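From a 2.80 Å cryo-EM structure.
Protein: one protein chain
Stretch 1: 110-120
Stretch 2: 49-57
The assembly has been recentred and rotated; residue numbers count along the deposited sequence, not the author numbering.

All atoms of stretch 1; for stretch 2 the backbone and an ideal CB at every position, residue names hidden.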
# COMPACT_ATOMS: atom_id res chain seq x y z
N THR D 110 6.15 -4.99 -82.99
CA THR D 110 6.06 -3.91 -82.01
C THR D 110 5.53 -4.38 -80.66
O THR D 110 5.34 -3.55 -79.77
CB THR D 110 5.16 -2.79 -82.54
OG1 THR D 110 3.86 -3.32 -82.82
CG2 THR D 110 5.73 -2.17 -83.81
N ALA D 111 5.29 -5.67 -80.49
CA ALA D 111 4.76 -6.15 -79.22
C ALA D 111 5.83 -6.21 -78.14
O ALA D 111 5.53 -5.97 -76.96
CB ALA D 111 4.12 -7.53 -79.40
N SER D 112 7.07 -6.52 -78.50
CA SER D 112 8.15 -6.51 -77.53
C SER D 112 8.63 -5.10 -77.21
O SER D 112 9.17 -4.88 -76.12
CB SER D 112 9.33 -7.33 -78.05
OG SER D 112 10.41 -7.29 -77.13
N VAL D 113 8.44 -4.15 -78.12
CA VAL D 113 8.79 -2.76 -77.85
C VAL D 113 7.79 -2.14 -76.89
O VAL D 113 8.16 -1.34 -76.02
CB VAL D 113 8.89 -1.98 -79.18
CG1 VAL D 113 9.23 -0.52 -78.95
CG2 VAL D 113 9.91 -2.62 -80.09
N ALA D 114 6.52 -2.54 -76.98
CA ALA D 114 5.48 -1.96 -76.14
C ALA D 114 5.60 -2.40 -74.69
O ALA D 114 5.16 -1.67 -73.79
CB ALA D 114 4.10 -2.32 -76.69
N LEU D 115 6.19 -3.57 -74.43
CA LEU D 115 6.39 -3.96 -73.04
C LEU D 115 7.59 -3.29 -72.41
O LEU D 115 7.60 -3.10 -71.19
CB LEU D 115 6.54 -5.47 -72.89
CG LEU D 115 5.25 -6.27 -72.97
CD1 LEU D 115 5.57 -7.70 -72.71
CD2 LEU D 115 4.28 -5.75 -71.95
N ARG D 116 8.62 -2.96 -73.19
CA ARG D 116 9.75 -2.23 -72.62
C ARG D 116 9.33 -0.84 -72.19
O ARG D 116 9.76 -0.35 -71.14
CB ARG D 116 10.91 -2.21 -73.62
CG ARG D 116 12.08 -1.37 -73.17
CD ARG D 116 13.33 -1.63 -73.96
NE ARG D 116 13.94 -2.90 -73.56
CZ ARG D 116 14.97 -3.46 -74.17
NH1 ARG D 116 15.46 -4.61 -73.72
NH2 ARG D 116 15.53 -2.88 -75.22
N LEU D 117 8.42 -0.21 -72.93
CA LEU D 117 7.88 1.07 -72.49
C LEU D 117 6.90 0.92 -71.33
O LEU D 117 6.61 1.91 -70.66
CB LEU D 117 7.20 1.76 -73.66
CG LEU D 117 8.17 2.12 -74.77
CD1 LEU D 117 7.39 2.64 -75.92
CD2 LEU D 117 9.17 3.15 -74.28
N TYR D 118 6.39 -0.29 -71.09
CA TYR D 118 5.56 -0.52 -69.92
C TYR D 118 6.39 -0.54 -68.65
O TYR D 118 6.02 0.08 -67.64
CB TYR D 118 4.77 -1.82 -70.07
CG TYR D 118 4.00 -2.20 -68.83
CD1 TYR D 118 2.87 -1.49 -68.44
CD2 TYR D 118 4.40 -3.28 -68.06
CE1 TYR D 118 2.17 -1.85 -67.31
CE2 TYR D 118 3.71 -3.63 -66.93
CZ TYR D 118 2.60 -2.92 -66.56
OH TYR D 118 1.91 -3.27 -65.43
N PHE D 119 7.52 -1.25 -68.66
CA PHE D 119 8.32 -1.36 -67.45
C PHE D 119 9.15 -0.10 -67.20
O PHE D 119 9.58 0.15 -66.07
CB PHE D 119 9.21 -2.60 -67.50
CG PHE D 119 8.45 -3.89 -67.45
CD1 PHE D 119 7.92 -4.35 -66.26
CD2 PHE D 119 8.32 -4.68 -68.57
CE1 PHE D 119 7.24 -5.54 -66.20
CE2 PHE D 119 7.63 -5.87 -68.52
CZ PHE D 119 7.09 -6.30 -67.33
N GLN D 120 9.39 0.69 -68.24
CA GLN D 120 10.07 1.97 -68.04
C GLN D 120 9.15 3.00 -67.38
O GLN D 120 9.64 3.95 -66.76
CB GLN D 120 10.59 2.54 -69.36
CG GLN D 120 11.81 1.83 -69.90
CD GLN D 120 12.26 2.38 -71.24
OE1 GLN D 120 11.65 3.31 -71.77
NE2 GLN D 120 13.31 1.81 -71.79
N UNK D 49 1.95 -15.14 -66.76
CA UNK D 49 2.37 -14.04 -65.91
C UNK D 49 3.82 -13.70 -66.18
O UNK D 49 4.68 -14.58 -66.22
CB UNK D 49 2.17 -14.38 -64.43
N UNK D 50 4.10 -12.41 -66.37
CA UNK D 50 5.43 -11.92 -66.72
C UNK D 50 5.84 -10.95 -65.62
O UNK D 50 5.54 -9.76 -65.68
CB UNK D 50 5.45 -11.25 -68.10
N UNK D 51 6.56 -11.47 -64.62
CA UNK D 51 6.83 -10.68 -63.43
C UNK D 51 7.83 -9.56 -63.63
O UNK D 51 7.81 -8.57 -62.89
CB UNK D 51 7.33 -11.60 -62.32
N UNK D 52 8.71 -9.69 -64.62
CA UNK D 52 9.69 -8.66 -64.91
C UNK D 52 10.05 -8.74 -66.38
O UNK D 52 9.54 -9.59 -67.12
CB UNK D 52 10.93 -8.81 -64.03
N UNK D 53 10.95 -7.86 -66.82
CA UNK D 53 11.41 -7.91 -68.20
C UNK D 53 12.31 -9.12 -68.44
O UNK D 53 12.38 -9.64 -69.55
CB UNK D 53 12.15 -6.62 -68.56
N UNK D 54 12.99 -9.58 -67.39
CA UNK D 54 13.82 -10.78 -67.49
C UNK D 54 12.96 -12.02 -67.72
O UNK D 54 13.40 -12.97 -68.37
CB UNK D 54 14.66 -10.95 -66.23
N UNK D 55 11.74 -12.03 -67.19
CA UNK D 55 10.84 -13.15 -67.43
C UNK D 55 10.31 -13.14 -68.86
O UNK D 55 9.97 -14.19 -69.41
CB UNK D 55 9.68 -13.12 -66.44
N UNK D 56 10.23 -11.95 -69.47
CA UNK D 56 9.76 -11.86 -70.85
C UNK D 56 10.80 -12.39 -71.82
O UNK D 56 10.46 -13.03 -72.82
CB UNK D 56 9.41 -10.41 -71.20
N UNK D 57 12.08 -12.13 -71.55
CA UNK D 57 13.13 -12.54 -72.47
C UNK D 57 13.38 -14.05 -72.44
O UNK D 57 13.94 -14.59 -73.39
CB UNK D 57 14.42 -11.79 -72.14

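Position 49 has no atom of stretch 1 within 5.5 Å of its ideal CB, so stretch 1 sets no limit on the side chain. The deposited residue is Arg 49, out of contact.

At position 50, CA-to-CB points toward stretch 1, and the ideal CB lies 5.3 Å from Phe 119 CZ. An apolar side chain of moderate size suits that ring. Ile 50 is found, although its end leads away; the contact is made by the backbone, with Ile 50 O 4.1 Å from Phe 119 CZ at the ring edge.

Position 51 points its ideal CB away. It is Gly 51.

Position 52 also points away, its ideal CB 5.4 Å from Phe 119 CE1, so stretch 1 favours no particular side chain. Ser 52 is deposited; its OG is hydrogen-bonded elsewhere in the structure.

Position 53 is the most informative. CA-to-CB runs sideways, with the ideal CB 4.3 Å from Phe 119 CD2, and beyond it Ser 112, Leu 115, Arg 116 and Phe 119 line a long groove. A large side chain would fill it: an aromatic, a methionine or a long aliphatic. Trp 53, with chi1 t, lays its indole among these four residues as a knob in a hole. Trp 53 CZ3 is 3.7 Å from Leu 115 CB, Trp 53 CE3 is 4.0 Å from Phe 119 CD2, and Trp 53 CH2 is 3.3 Å from Ser 112 O at the ring edge. Arg 116 CB covers one indole face. Trp 53 NE1 and Arg 116 NH1 are 3.2 Å apart, yet both are donors, so no hydrogen bond results.

Positions 54 and 55 are out of reach of stretch 1, which leaves their side chains open; they are Leu 54 and Asp 55. Asp 55 OD2 accepts a weak hydrogen bond from Gly 51 N (3.3 Å).

Position 56 points toward stretch 1, with its ideal CB 4.9 Å from Leu 115 CD1 and Ser 112 farther along. Leucine, methionine or an aromatic would suit. Tyr 56, chi1 t, receives Leu 115 CD1 over its face, 3.9 Å from the ring centroid and 27° off the normal, a CH-pi contact. Ser 112 OG meets the ring edge, 3.4 Å from Tyr 56 CE2.

Position 57 is again unconstrained by stretch 1. It is Thr 57, with Thr 57 OG1 donating to Leu 54 O at 3.0 Å.

Stretch 2, residues 49-57: RIGSWLDYT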
# COMPACT_ATOMS: atom_id res chain seq x y z
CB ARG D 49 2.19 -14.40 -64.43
CG ARG D 49 2.49 -13.27 -63.48
CD ARG D 49 2.30 -13.68 -62.04
NE ARG D 49 2.56 -12.57 -61.13
CZ ARG D 49 3.76 -12.30 -60.64
NH1 ARG D 49 4.81 -13.04 -60.96
NH2 ARG D 49 3.92 -11.27 -59.81
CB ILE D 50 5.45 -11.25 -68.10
CG1 ILE D 50 4.97 -12.24 -69.16
CG2 ILE D 50 6.84 -10.80 -68.48
CD1 ILE D 50 5.84 -13.47 -69.29
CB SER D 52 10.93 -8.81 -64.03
OG SER D 52 11.62 -10.02 -64.31
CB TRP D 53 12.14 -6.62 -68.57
CG TRP D 53 12.68 -6.62 -69.96
CD1 TRP D 53 13.97 -6.78 -70.33
CD2 TRP D 53 11.92 -6.49 -71.16
NE1 TRP D 53 14.08 -6.74 -71.70
CE2 TRP D 53 12.83 -6.57 -72.23
CE3 TRP D 53 10.57 -6.31 -71.45
CZ2 TRP D 53 12.43 -6.47 -73.56
CZ3 TRP D 53 10.17 -6.22 -72.76
CH2 TRP D 53 11.10 -6.30 -73.80
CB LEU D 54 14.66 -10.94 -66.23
CG LEU D 54 15.77 -11.98 -66.20
CD1 LEU D 54 16.51 -12.04 -67.53
CD2 LEU D 54 16.74 -11.63 -65.11
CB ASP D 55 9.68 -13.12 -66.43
CG ASP D 55 10.12 -13.44 -65.02
OD1 ASP D 55 11.12 -14.17 -64.86
OD2 ASP D 55 9.47 -12.96 -64.07
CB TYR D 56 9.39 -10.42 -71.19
CG TYR D 56 8.91 -10.24 -72.61
CD1 TYR D 56 7.64 -10.67 -72.98
CD2 TYR D 56 9.71 -9.63 -73.56
CE1 TYR D 56 7.19 -10.50 -74.27
CE2 TYR D 56 9.26 -9.47 -74.86
CZ TYR D 56 8.01 -9.90 -75.20
OH TYR D 56 7.56 -9.73 -76.49
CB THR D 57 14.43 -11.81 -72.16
OG1 THR D 57 14.85 -12.12 -70.82
CG2 THR D 57 14.23 -10.31 -72.28
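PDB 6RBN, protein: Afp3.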